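Local coordinates for protein macrophomate synthase intermolecular Diels-Alderase (Macrophoma commelinae, PDB 1IZC) that belongs to the HpcH/HpaI aldolase/citrate lyase family and binds a magnesium ion and pyruvic acid in a TIM-barrel fold, at residues P103-L114 / E131-M139; D194-L205 / A242-F251. The protein carries 1 engineered substitution. All coordinates share one frame; numbering follows the deposited sequence.

Interaction 1: P103-L114 / E131-M139; sequences PKHDEVSLSTAL and EVREFVKEM. Engineered in segment 103-114: Val108 (natural residue Ile).
Lys104 and Glu131 join the loop ahead of helix 107-116 to the start of segment 131-139 by a salt bridge, NZ to OE2 at 2.6 Å. The lysine is fully stretched, its CG anti to the backbone N (chi1 -165°), which carries the ammonium across to the acid; the two side chains meet at about a right angle, and NZ lies well above the carboxylate plane. Both ends have further partners: NZ also donates to His125 O, and Glu131 OE1 accepts from Glu127 N, so the pair is tied to the chain between strand 120-123 and helix 129-139. The ring edge of Phe135 meets a backbone carbonyl of the loop: Lys104 O lies near the ring plane, 3.3 Å from CZ. Apolar contact fills the middle. Leu110 divides its branches: CD2 touches Glu138 CB at 3.6 Å and Phe135 CD2 at 3.9 Å, while CD1 meets Met139 CG. One turn on, Leu114 CD1 rests 3.8 Å from Met139 CA. Helices 107-116 and 129-139 are neighbours on the outside of the TIM barrel, linked through strand 120-123; the axes of 107-114 and 131-139 approach to 10.8 Å at a signed crossing angle of -48°. Leu110, Leu114 and Met139 all also pack on Ile121 of that strand, and Phe135 on Ile123. Polar contacts return where the partly exposed Glu107 and Glu138 bring like charges close. A water donates to Glu138 OE1 at 2.7 Å and weakly to Glu107 OE1, bridging the two acids, and Arg146 forms a salt bridge with Glu138 OE2 that probably offsets their repulsion. Asp106 N-caps helix 107-116, its OD2 accepting from Ser109 N at 2.6 Å, and Asp106 and the engineered Val108 pack against neighbouring subunits.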
# COMPACT_ATOMS: atom_id res chain seq x y z
N PRO A 103 -4.11 17.15 -13.23
CA PRO A 103 -5.11 16.84 -14.25
C PRO A 103 -5.89 18.16 -14.37
O PRO A 103 -6.12 18.82 -13.37
CB PRO A 103 -5.96 15.75 -13.59
CG PRO A 103 -5.02 15.11 -12.59
CD PRO A 103 -4.25 16.28 -12.05
N LYS A 104 -6.31 18.54 -15.57
CA LYS A 104 -7.00 19.81 -15.74
C LYS A 104 -8.24 20.12 -14.89
O LYS A 104 -8.48 21.29 -14.55
CB LYS A 104 -7.34 20.02 -17.22
CG LYS A 104 -7.73 21.47 -17.51
CD LYS A 104 -8.10 21.64 -18.96
CE LYS A 104 -8.04 23.10 -19.37
NZ LYS A 104 -8.60 23.20 -20.76
N HIS A 105 -9.03 19.11 -14.54
CA HIS A 105 -10.24 19.37 -13.76
C HIS A 105 -10.32 18.66 -12.41
O HIS A 105 -11.39 18.59 -11.81
CB HIS A 105 -11.49 18.99 -14.57
CG HIS A 105 -11.62 19.76 -15.85
ND1 HIS A 105 -11.69 21.13 -15.89
CD2 HIS A 105 -11.68 19.34 -17.14
CE1 HIS A 105 -11.77 21.53 -17.14
NE2 HIS A 105 -11.77 20.47 -17.92
N ASP A 106 -9.20 18.18 -11.90
CA ASP A 106 -9.25 17.45 -10.64
C ASP A 106 -8.89 18.29 -9.43
O ASP A 106 -7.72 18.53 -9.15
CB ASP A 106 -8.31 16.24 -10.72
CG ASP A 106 -8.59 15.24 -9.63
OD1 ASP A 106 -9.29 14.23 -9.89
OD2 ASP A 106 -8.13 15.47 -8.50
N GLU A 107 -9.91 18.74 -8.70
CA GLU A 107 -9.70 19.58 -7.53
C GLU A 107 -8.92 18.89 -6.41
O GLU A 107 -8.14 19.55 -5.71
CB GLU A 107 -11.04 20.10 -6.99
CG GLU A 107 -11.80 20.96 -8.00
CD GLU A 107 -12.99 21.71 -7.41
OE1 GLU A 107 -13.44 21.37 -6.30
OE2 GLU A 107 -13.49 22.64 -8.07
N VAL A 108 -9.10 17.59 -6.26
CA VAL A 108 -8.42 16.86 -5.19
C VAL A 108 -6.92 16.75 -5.48
O VAL A 108 -6.10 16.90 -4.58
CB VAL A 108 -9.03 15.45 -5.00
CG1 VAL A 108 -8.22 14.67 -3.96
CG2 VAL A 108 -10.48 15.58 -4.52
N SER A 109 -6.56 16.51 -6.74
CA SER A 109 -5.13 16.44 -7.06
C SER A 109 -4.50 17.80 -6.75
O SER A 109 -3.40 17.88 -6.20
CB SER A 109 -4.92 16.12 -8.55
OG SER A 109 -5.37 14.82 -8.89
N LEU A 110 -5.20 18.87 -7.10
CA LEU A 110 -4.69 20.21 -6.87
C LEU A 110 -4.53 20.54 -5.39
O LEU A 110 -3.48 21.00 -4.98
CB LEU A 110 -5.62 21.25 -7.51
CG LEU A 110 -5.22 22.71 -7.29
CD1 LEU A 110 -3.85 22.99 -7.93
CD2 LEU A 110 -6.30 23.61 -7.90
N SER A 111 -5.57 20.29 -4.59
CA SER A 111 -5.46 20.60 -3.17
C SER A 111 -4.42 19.72 -2.50
O SER A 111 -3.71 20.17 -1.60
CB SER A 111 -6.82 20.46 -2.47
OG SER A 111 -7.24 19.12 -2.44
N THR A 112 -4.29 18.48 -2.96
CA THR A 112 -3.30 17.58 -2.38
C THR A 112 -1.90 18.11 -2.67
O THR A 112 -1.04 18.17 -1.78
CB THR A 112 -3.43 16.16 -2.98
OG1 THR A 112 -4.71 15.61 -2.63
CG2 THR A 112 -2.30 15.25 -2.46
N ALA A 113 -1.66 18.51 -3.92
CA ALA A 113 -0.36 19.03 -4.30
C ALA A 113 -0.02 20.27 -3.50
O ALA A 113 1.08 20.41 -2.98
CB ALA A 113 -0.33 19.34 -5.80
N LEU A 114 -0.98 21.19 -3.37
CA LEU A 114 -0.71 22.41 -2.62
C LEU A 114 -0.52 22.15 -1.12
O LEU A 114 0.46 22.63 -0.51
CB LEU A 114 -1.85 23.42 -2.82
CG LEU A 114 -2.04 23.95 -4.25
CD1 LEU A 114 -3.37 24.69 -4.31
CD2 LEU A 114 -0.88 24.85 -4.66
N GLU A 131 -10.07 29.57 -17.92
CA GLU A 131 -9.61 28.30 -17.35
C GLU A 131 -8.50 28.56 -16.33
O GLU A 131 -8.43 27.89 -15.29
CB GLU A 131 -9.07 27.37 -18.44
CG GLU A 131 -10.14 26.93 -19.42
CD GLU A 131 -9.59 26.13 -20.58
OE1 GLU A 131 -8.47 26.43 -21.04
OE2 GLU A 131 -10.30 25.21 -21.04
N VAL A 132 -7.64 29.52 -16.63
CA VAL A 132 -6.55 29.84 -15.72
C VAL A 132 -7.10 30.49 -14.45
O VAL A 132 -6.65 30.20 -13.35
CB VAL A 132 -5.53 30.78 -16.39
CG1 VAL A 132 -4.42 31.12 -15.41
CG2 VAL A 132 -4.94 30.11 -17.64
N ARG A 133 -8.09 31.36 -14.60
CA ARG A 133 -8.64 32.01 -13.42
C ARG A 133 -9.37 31.05 -12.48
O ARG A 133 -9.49 31.32 -11.29
CB ARG A 133 -9.52 33.20 -13.82
CG ARG A 133 -8.65 34.27 -14.47
CD ARG A 133 -9.25 35.66 -14.57
NE ARG A 133 -8.15 36.57 -14.89
CZ ARG A 133 -8.04 37.27 -16.02
NH1 ARG A 133 -8.98 37.18 -16.96
NH2 ARG A 133 -6.95 38.00 -16.23
N GLU A 134 -9.82 29.91 -13.01
CA GLU A 134 -10.47 28.93 -12.14
C GLU A 134 -9.39 28.34 -11.24
O GLU A 134 -9.64 28.02 -10.08
CB GLU A 134 -11.14 27.83 -12.97
CG GLU A 134 -12.45 28.27 -13.58
CD GLU A 134 -13.42 28.84 -12.54
OE1 GLU A 134 -13.79 28.11 -11.59
OE2 GLU A 134 -13.80 30.02 -12.67
N PHE A 135 -8.17 28.21 -11.77
CA PHE A 135 -7.08 27.69 -10.95
C PHE A 135 -6.63 28.75 -9.95
O PHE A 135 -6.28 28.44 -8.82
CB PHE A 135 -5.87 27.25 -11.80
CG PHE A 135 -5.96 25.81 -12.23
CD1 PHE A 135 -6.72 25.45 -13.35
CD2 PHE A 135 -5.36 24.81 -11.48
CE1 PHE A 135 -6.88 24.10 -13.70
CE2 PHE A 135 -5.51 23.46 -11.82
CZ PHE A 135 -6.27 23.11 -12.92
N VAL A 136 -6.64 30.01 -10.35
CA VAL A 136 -6.26 31.04 -9.40
C VAL A 136 -7.19 30.97 -8.19
O VAL A 136 -6.75 31.04 -7.04
CB VAL A 136 -6.33 32.43 -10.05
CG1 VAL A 136 -6.05 33.53 -9.01
CG2 VAL A 136 -5.32 32.51 -11.17
N LYS A 137 -8.49 30.80 -8.44
CA LYS A 137 -9.45 30.73 -7.34
C LYS A 137 -9.15 29.60 -6.36
O LYS A 137 -9.27 29.78 -5.14
CB LYS A 137 -10.89 30.54 -7.87
CG LYS A 137 -11.44 31.70 -8.67
CD LYS A 137 -12.82 31.34 -9.22
CE LYS A 137 -13.35 32.42 -10.17
NZ LYS A 137 -14.59 31.94 -10.88
N GLU A 138 -8.76 28.44 -6.88
CA GLU A 138 -8.48 27.29 -6.02
C GLU A 138 -7.07 27.24 -5.43
O GLU A 138 -6.84 26.54 -4.44
CB GLU A 138 -8.73 26.00 -6.80
CG GLU A 138 -10.18 25.79 -7.24
CD GLU A 138 -11.14 25.80 -6.07
OE1 GLU A 138 -10.85 25.13 -5.05
OE2 GLU A 138 -12.19 26.47 -6.16
N MET A 139 -6.15 27.97 -6.04
CA MET A 139 -4.75 27.94 -5.61
C MET A 139 -4.32 28.95 -4.56
O MET A 139 -3.33 28.75 -3.85
CB MET A 139 -3.84 28.13 -6.82
CG MET A 139 -3.73 26.91 -7.71
SD MET A 139 -2.72 27.19 -9.17
CE MET A 139 -1.09 27.53 -8.39
O HOH W 1 -11.16 22.52 -4.39

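Interaction 2: D194-L205 / A242-F251; sequences DAIAAMPEIHGL and AAQRNGVPIF
Leu205 exchanges two backbone hydrogen bonds with the strand beside it: its N donates to Pro249 O at 3.0 Å, and its O accepts from Phe251 N at 2.8 Å. The two bonds flank Ile250 in parallel register, and CA-H...O contacts from Gly204 to Pro249 O and from Ile250 to Leu205 O accompany them. Gly204 CA lies 3.7 Å from Phe251 CE1, leaving little room on that side of the glycine. Apolar packing continues from the strands to the helices. Val248 has CG1 anti to its backbone N (chi1 -180°), which sets that methyl against Gly204 CA and Leu205 CG, while CG2 faces Ala197 O. Leu205 CD1 reaches Ala243 CB, and the methyls of Ala197 and Ala242 touch at 3.7 Å, small side chains that let the helices come close. Strands 205-207 and 250-253 are adjacent staves of the TIM barrel, and the helices leading into them, 193-197 and 230-245, lie side by side outside it. Helix 230-245 ends in a Schellman motif at Gly247, whose positive phi turns the chain toward its strand. Charge and water close the outer end. Arg245 NH1 forms a salt bridge with Asp194 OD1 through a nearly straight hydrogen bond (2.9 Å, 169°), within the guanidinium plane but from above the carboxylate, the two planes being 65° apart. One water links Asp194 O, Arg245 NH1 and Asn246 ND2; another joins Asp194 OD1 to Arg245 NH2. Asn246 ND2 also donates back to Ala242 O, which, with the water, would help fix the rotation of the amide beside Ala197 and Ala198.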
# COMPACT_ATOMS: atom_id res chain seq x y z
N ASP A 194 -1.56 34.93 -27.02
CA ASP A 194 -1.27 36.31 -26.67
C ASP A 194 -2.04 36.72 -25.42
O ASP A 194 -1.49 37.38 -24.54
CB ASP A 194 -1.60 37.25 -27.83
CG ASP A 194 -0.72 37.01 -29.04
OD1 ASP A 194 0.45 36.64 -28.85
OD2 ASP A 194 -1.20 37.20 -30.18
N ALA A 195 -3.31 36.32 -25.35
CA ALA A 195 -4.14 36.67 -24.20
C ALA A 195 -3.71 35.93 -22.94
O ALA A 195 -3.67 36.49 -21.85
CB ALA A 195 -5.59 36.37 -24.51
N ILE A 196 -3.38 34.65 -23.09
CA ILE A 196 -2.98 33.87 -21.93
C ILE A 196 -1.66 34.39 -21.36
O ILE A 196 -1.52 34.53 -20.14
CB ILE A 196 -2.85 32.37 -22.31
CG1 ILE A 196 -4.23 31.83 -22.75
CG2 ILE A 196 -2.34 31.57 -21.10
CD1 ILE A 196 -4.17 30.48 -23.45
N ALA A 197 -0.72 34.70 -22.25
CA ALA A 197 0.60 35.18 -21.84
C ALA A 197 0.55 36.52 -21.12
O ALA A 197 1.42 36.82 -20.30
CB ALA A 197 1.51 35.28 -23.06
N ALA A 198 -0.48 37.30 -21.42
CA ALA A 198 -0.65 38.63 -20.83
C ALA A 198 -1.33 38.64 -19.47
O ALA A 198 -1.46 39.70 -18.84
CB ALA A 198 -1.44 39.53 -21.81
N MET A 199 -1.78 37.49 -18.99
CA MET A 199 -2.45 37.44 -17.69
C MET A 199 -1.49 37.83 -16.57
O MET A 199 -0.42 37.25 -16.44
CB MET A 199 -3.00 36.04 -17.41
CG MET A 199 -4.08 35.60 -18.39
SD MET A 199 -4.68 33.97 -17.93
CE MET A 199 -5.61 34.35 -16.43
N PRO A 200 -1.87 38.80 -15.74
CA PRO A 200 -1.03 39.26 -14.63
C PRO A 200 -0.87 38.16 -13.58
O PRO A 200 0.09 38.15 -12.80
CB PRO A 200 -1.82 40.45 -14.05
CG PRO A 200 -2.83 40.78 -15.07
CD PRO A 200 -3.17 39.51 -15.76
N GLU A 201 -1.79 37.20 -13.58
CA GLU A 201 -1.75 36.14 -12.59
C GLU A 201 -0.71 35.05 -12.80
O GLU A 201 -0.36 34.35 -11.85
CB GLU A 201 -3.11 35.45 -12.46
CG GLU A 201 -4.26 36.39 -12.06
CD GLU A 201 -5.00 36.93 -13.27
OE1 GLU A 201 -4.38 37.09 -14.34
OE2 GLU A 201 -6.22 37.21 -13.14
N ILE A 202 -0.19 34.89 -14.01
CA ILE A 202 0.74 33.80 -14.27
C ILE A 202 2.21 34.08 -14.04
O ILE A 202 2.66 35.23 -14.09
CB ILE A 202 0.53 33.22 -15.68
CG1 ILE A 202 1.04 34.18 -16.76
CG2 ILE A 202 -0.95 32.96 -15.89
CD1 ILE A 202 1.06 33.55 -18.16
N HIS A 203 2.97 33.01 -13.79
CA HIS A 203 4.40 33.12 -13.48
C HIS A 203 5.30 32.33 -14.41
O HIS A 203 6.53 32.34 -14.25
CB HIS A 203 4.63 32.67 -12.04
CG HIS A 203 3.67 33.30 -11.08
ND1 HIS A 203 2.58 32.62 -10.56
CD2 HIS A 203 3.57 34.57 -10.63
CE1 HIS A 203 1.86 33.46 -9.83
NE2 HIS A 203 2.44 34.64 -9.86
N GLY A 204 4.70 31.64 -15.37
CA GLY A 204 5.48 30.86 -16.30
C GLY A 204 4.58 30.34 -17.41
O GLY A 204 3.37 30.40 -17.29
N LEU A 205 5.18 29.85 -18.48
CA LEU A 205 4.43 29.28 -19.60
C LEU A 205 5.16 28.04 -20.11
O LEU A 205 6.39 28.05 -20.21
CB LEU A 205 4.29 30.28 -20.75
CG LEU A 205 3.14 31.28 -20.62
CD1 LEU A 205 3.27 32.35 -21.71
CD2 LEU A 205 1.80 30.55 -20.71
N ALA A 242 5.26 35.58 -27.28
CA ALA A 242 4.23 36.04 -26.35
C ALA A 242 4.79 36.01 -24.92
O ALA A 242 4.61 36.96 -24.16
CB ALA A 242 2.97 35.18 -26.45
N ALA A 243 5.45 34.91 -24.55
CA ALA A 243 6.04 34.80 -23.22
C ALA A 243 7.08 35.91 -23.00
O ALA A 243 7.05 36.63 -22.00
CB ALA A 243 6.70 33.42 -23.05
N GLN A 244 8.00 36.06 -23.95
CA GLN A 244 9.05 37.08 -23.84
C GLN A 244 8.54 38.51 -23.72
O GLN A 244 9.02 39.28 -22.88
CB GLN A 244 9.98 36.99 -25.06
CG GLN A 244 10.91 35.77 -25.06
CD GLN A 244 11.31 35.34 -26.47
OE1 GLN A 244 11.21 36.11 -27.43
NE2 GLN A 244 11.78 34.10 -26.59
N ARG A 245 7.57 38.89 -24.54
CA ARG A 245 7.07 40.25 -24.50
C ARG A 245 6.38 40.61 -23.19
O ARG A 245 6.38 41.77 -22.78
CB ARG A 245 6.11 40.50 -25.68
CG ARG A 245 4.67 40.12 -25.42
CD ARG A 245 3.74 40.74 -26.48
NE ARG A 245 3.98 40.13 -27.78
CZ ARG A 245 3.26 39.12 -28.28
NH1 ARG A 245 2.24 38.60 -27.60
NH2 ARG A 245 3.60 38.61 -29.45
N ASN A 246 5.81 39.61 -22.52
CA ASN A 246 5.10 39.83 -21.26
C ASN A 246 5.95 39.58 -20.02
O ASN A 246 5.45 39.67 -18.90
CB ASN A 246 3.83 38.96 -21.23
CG ASN A 246 2.74 39.49 -22.15
OD1 ASN A 246 2.11 40.50 -21.85
ND2 ASN A 246 2.53 38.81 -23.27
N GLY A 247 7.22 39.24 -20.23
CA GLY A 247 8.12 38.99 -19.12
C GLY A 247 7.78 37.72 -18.37
O GLY A 247 7.88 37.66 -17.14
N VAL A 248 7.37 36.69 -19.12
CA VAL A 248 7.01 35.40 -18.54
C VAL A 248 8.07 34.36 -18.90
O VAL A 248 8.36 34.13 -20.08
CB VAL A 248 5.63 34.93 -19.06
CG1 VAL A 248 5.25 33.59 -18.44
CG2 VAL A 248 4.58 35.97 -18.69
N PRO A 249 8.67 33.71 -17.89
CA PRO A 249 9.69 32.72 -18.23
C PRO A 249 9.07 31.45 -18.78
O PRO A 249 7.95 31.09 -18.41
CB PRO A 249 10.39 32.48 -16.90
CG PRO A 249 9.25 32.60 -15.91
CD PRO A 249 8.49 33.82 -16.43
N ILE A 250 9.79 30.79 -19.67
CA ILE A 250 9.28 29.55 -20.25
C ILE A 250 9.80 28.35 -19.45
O ILE A 250 10.94 28.34 -18.98
CB ILE A 250 9.71 29.40 -21.73
CG1 ILE A 250 9.13 30.56 -22.55
CG2 ILE A 250 9.22 28.06 -22.29
CD1 ILE A 250 9.63 30.61 -23.98
N PHE A 251 8.92 27.36 -19.30
CA PHE A 251 9.19 26.11 -18.60
C PHE A 251 9.20 25.05 -19.69
O PHE A 251 8.31 25.03 -20.54
CB PHE A 251 8.05 25.76 -17.64
CG PHE A 251 8.10 26.48 -16.33
CD1 PHE A 251 8.15 27.87 -16.28
CD2 PHE A 251 8.04 25.76 -15.15
CE1 PHE A 251 8.14 28.54 -15.05
CE2 PHE A 251 8.03 26.41 -13.91
CZ PHE A 251 8.08 27.80 -13.86
O HOH W 2 0.48 39.25 -25.30
O HOH W 3 2.97 36.17 -30.11

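In the fold
Both contacts join neighbouring elements of one TIM barrel, their centres 19 Å apart. Interaction 1 sets a helix and the loop before it against a second helix, with no strand in either segment, and couples a leucine, phenylalanine and methionine core to charged pairs at its partly exposed margin; its loop and first helix also face neighbouring subunits. Interaction 2 is more buried and includes the barrel sheet itself, so backbone hydrogen bonds lead there, followed by small-residue packing and a salt bridge bracketed by two bridging waters; no other chain of the assembly touches it. Helix 129-139 joins the two: Arg133 forms a salt bridge with Glu201, the CE methyl of Met199 packs on Val132 and Arg133, and Val136 lies against Glu201.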